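Local coordinates for protein putative acetyltransferase (Clostridium difficile, PDB 3DSB) that probably transfers an acyl group, as a member of the GNAT acetyltransferase family, to an acceptor that is not established, at residues 68-73 with 88-93. Residues are numbered along the deposited sequence; the frame is centred on the assembly and turned at random.
Sequences AQIMYT and QSVYVD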
ATOM      1  N   ALA A  68     -13.451  -1.801  19.828  1.00 11.93           N
ATOM      2  CA  ALA A  68     -12.950  -2.381  18.566  1.00 11.69           C
ATOM      3  C   ALA A  68     -12.280  -1.335  17.743  1.00 12.25           C
ATOM      4  O   ALA A  68     -12.473  -0.140  17.962  1.00 12.80           O
ATOM      5  CB  ALA A  68     -14.081  -3.011  17.773  1.00 12.80           C
ATOM      6  N   GLN A  69     -11.449  -1.796  16.804  1.00 11.07           N
ATOM      7  CA  GLN A  69     -10.734  -0.856  15.897  1.00 11.47           C
ATOM      8  C   GLN A  69     -10.610  -1.431  14.518  1.00 11.85           C
ATOM      9  O   GLN A  69     -10.577  -2.660  14.341  1.00 11.41           O
ATOM     10  CB  GLN A  69      -9.336  -0.531  16.416  1.00 12.36           C
ATOM     11  CG  GLN A  69      -8.380  -1.727  16.458  1.00 12.23           C
ATOM     12  CD  GLN A  69      -7.366  -1.702  15.281  1.00 15.33           C
ATOM     13  OE1 GLN A  69      -6.394  -0.931  15.293  1.00 16.49           O
ATOM     14  NE2 GLN A  69      -7.571  -2.572  14.299  1.00 14.59           N
ATOM     15  N   ILE A  70     -10.498  -0.519  13.555  1.00 11.75           N
ATOM     16  CA  ILE A  70     -10.150  -0.929  12.175  1.00 12.34           C
ATOM     17  C   ILE A  70      -9.172   0.114  11.643  1.00 10.75           C
ATOM     18  O   ILE A  70      -9.311   1.318  11.942  1.00 11.19           O
ATOM     19  CB  ILE A  70     -11.433  -1.024  11.274  1.00 12.12           C
ATOM     20  CG1 ILE A  70     -11.112  -1.615   9.907  1.00 13.69           C
ATOM     21  CG2 ILE A  70     -12.201   0.285  11.208  1.00 13.61           C
ATOM     22  CD1 ILE A  70     -12.360  -2.184   9.141  1.00 15.35           C
HETATM   23  N   MSE A  71      -8.163  -0.335  10.892  1.00 10.37           N
HETATM   24  CA  MSE A  71      -7.102   0.542  10.389  1.00 10.28           C
HETATM   25  C   MSE A  71      -6.940   0.371   8.899  1.00  9.83           C
HETATM   26  O   MSE A  71      -7.021  -0.764   8.402  1.00 10.00           O
HETATM   27  CB  MSE A  71      -5.757   0.247  11.056  1.00 10.81           C
HETATM   28  CG  MSE A  71      -4.734   1.328  10.815  1.00 12.30           C
HETATM   29 SE   MSE A  71      -3.646   1.075   9.192  0.65 13.51          SE
HETATM   30  CE  MSE A  71      -2.150   0.116   9.998  1.00 15.24           C
ATOM     31  N   TYR A  72      -6.787   1.477   8.182  1.00 10.89           N
ATOM     32  CA  TYR A  72      -6.437   1.406   6.753  1.00 10.88           C
ATOM     33  C   TYR A  72      -5.351   2.381   6.391  1.00 12.06           C
ATOM     34  O   TYR A  72      -5.181   3.423   7.046  1.00 11.61           O
ATOM     35  CB  TYR A  72      -7.637   1.626   5.834  1.00 12.54           C
ATOM     36  CG  TYR A  72      -8.357   2.933   6.002  1.00 10.52           C
ATOM     37  CD1 TYR A  72      -7.887   4.110   5.412  1.00 12.03           C
ATOM     38  CD2 TYR A  72      -9.531   3.010   6.757  1.00 12.34           C
ATOM     39  CE1 TYR A  72      -8.569   5.333   5.563  1.00 14.52           C
ATOM     40  CE2 TYR A  72     -10.223   4.185   6.889  1.00 14.83           C
ATOM     41  CZ  TYR A  72      -9.750   5.351   6.310  1.00 14.42           C
ATOM     42  OH  TYR A  72     -10.462   6.515   6.438  1.00 16.90           O
ATOM     43  N   THR A  73      -4.631   2.029   5.326  1.00 10.61           N
ATOM     44  CA  THR A  73      -3.670   2.943   4.722  1.00 10.86           C
ATOM     45  C   THR A  73      -4.119   3.229   3.284  1.00  9.65           C
ATOM     46  O   THR A  73      -5.090   2.648   2.801  1.00 10.42           O
ATOM     47  CB  THR A  73      -2.268   2.318   4.680  1.00 10.37           C
ATOM     48  OG1 THR A  73      -2.315   1.109   3.949  1.00 11.81           O
ATOM     49  CG2 THR A  73      -1.708   2.009   6.064  1.00 11.45           C
ATOM     50  N   GLN A  88      -5.832  -2.873   6.908  1.00 10.65           N
ATOM     51  CA  GLN A  88      -4.668  -3.554   7.487  1.00 11.40           C
ATOM     52  C   GLN A  88      -4.967  -4.334   8.749  1.00 10.99           C
ATOM     53  O   GLN A  88      -4.251  -5.263   9.090  1.00 13.40           O
ATOM     54  CB  GLN A  88      -3.536  -2.558   7.791  1.00 12.06           C
ATOM     55  CG  GLN A  88      -3.085  -1.746   6.589  1.00 10.34           C
ATOM     56  CD  GLN A  88      -2.477  -2.547   5.440  1.00 11.82           C
ATOM     57  OE1 GLN A  88      -2.280  -3.772   5.543  1.00 12.99           O
ATOM     58  NE2 GLN A  88      -2.189  -1.847   4.323  1.00 11.73           N
ATOM     59  N   SER A  89      -6.043  -3.981   9.456  1.00 11.27           N
ATOM     60  CA  SER A  89      -6.376  -4.681  10.683  1.00 11.81           C
ATOM     61  C   SER A  89      -7.799  -4.415  11.114  1.00 12.12           C
ATOM     62  O   SER A  89      -8.338  -3.335  10.902  1.00 11.77           O
ATOM     63  CB  SER A  89      -5.460  -4.210  11.811  1.00 12.24           C
ATOM     64  OG  SER A  89      -5.661  -2.818  12.066  1.00 12.89           O
ATOM     65  N   VAL A  90      -8.381  -5.418  11.753  1.00 12.32           N
ATOM     66  CA  VAL A  90      -9.668  -5.279  12.448  1.00 12.66           C
ATOM     67  C   VAL A  90      -9.569  -6.106  13.727  1.00 13.04           C
ATOM     68  O   VAL A  90      -9.117  -7.248  13.700  1.00 14.20           O
ATOM     69  CB  VAL A  90     -10.860  -5.819  11.610  1.00 13.98           C
ATOM     70  CG1 VAL A  90     -12.193  -5.492  12.296  1.00 15.47           C
ATOM     71  CG2 VAL A  90     -10.857  -5.332  10.144  1.00 15.69           C
ATOM     72  N   TYR A  91     -10.046  -5.563  14.847  1.00 12.30           N
ATOM     73  CA  TYR A  91     -10.010  -6.328  16.110  1.00 11.38           C
ATOM     74  C   TYR A  91     -11.207  -5.891  16.954  1.00 12.47           C
ATOM     75  O   TYR A  91     -11.508  -4.677  17.063  1.00 12.61           O
ATOM     76  CB  TYR A  91      -8.726  -6.017  16.909  1.00 12.74           C
ATOM     77  CG  TYR A  91      -8.621  -6.849  18.167  1.00 11.49           C
ATOM     78  CD1 TYR A  91      -8.177  -8.173  18.098  1.00 11.49           C
ATOM     79  CD2 TYR A  91      -9.000  -6.344  19.407  1.00 13.89           C
ATOM     80  CE1 TYR A  91      -8.118  -8.967  19.230  1.00 13.43           C
ATOM     81  CE2 TYR A  91      -8.919  -7.151  20.553  1.00 13.23           C
ATOM     82  CZ  TYR A  91      -8.466  -8.452  20.455  1.00 14.36           C
ATOM     83  OH  TYR A  91      -8.395  -9.241  21.614  1.00 17.40           O
ATOM     84  N   VAL A  92     -11.813  -6.871  17.597  1.00 12.37           N
ATOM     85  CA  VAL A  92     -12.950  -6.647  18.486  1.00 12.44           C
ATOM     86  C   VAL A  92     -12.578  -7.250  19.843  1.00 13.63           C
ATOM     87  O   VAL A  92     -12.215  -8.434  19.922  1.00 13.95           O
ATOM     88  CB  VAL A  92     -14.241  -7.335  17.950  1.00 14.03           C
ATOM     89  CG1 VAL A  92     -15.451  -7.081  18.934  1.00 14.33           C
ATOM     90  CG2 VAL A  92     -14.589  -6.859  16.556  1.00 13.92           C
ATOM     91  N   ASP A  93     -12.669  -6.449  20.899  1.00 14.11           N
ATOM     92  CA  ASP A  93     -12.466  -6.923  22.275  1.00 15.05           C
ATOM     93  C   ASP A  93     -13.331  -8.157  22.534  1.00 15.48           C
ATOM     94  O   ASP A  93     -14.507  -8.195  22.145  1.00 15.98           O
ATOM     95  CB  ASP A  93     -12.874  -5.750  23.192  1.00 15.72           C
ATOM     96  CG  ASP A  93     -12.747  -6.032  24.670  1.00 20.58           C
ATOM     97  OD1 ASP A  93     -13.169  -7.102  25.175  1.00 22.48           O
ATOM     98  OD2 ASP A  93     -12.255  -5.097  25.331  1.00 26.55           O
TER
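Residues 68-73 and 88-92 run antiparallel as neighbouring strands, their axes 4.7 Å apart at closest and 175° between their directions. Gln69 and Tyr91 form a hydrogen-bonded pair, exchanging N-H and carbonyl both ways, each donor nearly along the C=O axis. Ala68-Val92 and Ile70-Val90 are the non-hydrogen-bonded pairs around it. The next step is irregular: Met71 N bonds to Ser89 O, but Met71 O receives Gln88 N at 2.8 Å, from above the carbonyl plane. Gln88 and Ser89 thus both sit opposite Met71, a classic beta bulge, with Gln88 psi at -23°.

The bulge turns Gln88 toward the other strand. Its CG lies anti to the carbonyl carbon, and a bend at chi2 brings NE2 across Thr73, where it donates to OG1 at 3.0 Å, in the plane of the amide. Obliquely across its CB and CG lies the twice-bent selenomethionine Met71, its CE 3.7 Å from Gln88 CB. On the same face as Met71, Gln69 bends at chi2 and reaches diagonally to Ser89: NE2 to OG is 2.9 Å, almost straight at 177° and in the amide plane. With OE1 bonded to Asn24, both ends of this buried amide are gripped, fixing its flip. Tyr91 swings away from the neighbouring strand to place its OH against Glu30. On the other face Ile70 and Val90 lie side by side, Ile70 CD1 3.6 Å from Val90 CG2, under helix 101-115.

Helix 17-32 packs on the Gln69-Ser89-Tyr91 face, so the pair is sandwiched between helices. This is the beta hairpin of strands 65-77 and 82-92 in the mixed GNAT sheet. A bulge in the second strand is familiar from GNAT acetyltransferases, where that strand borders the acetyl-CoA site; a similar role here is probable but inferred.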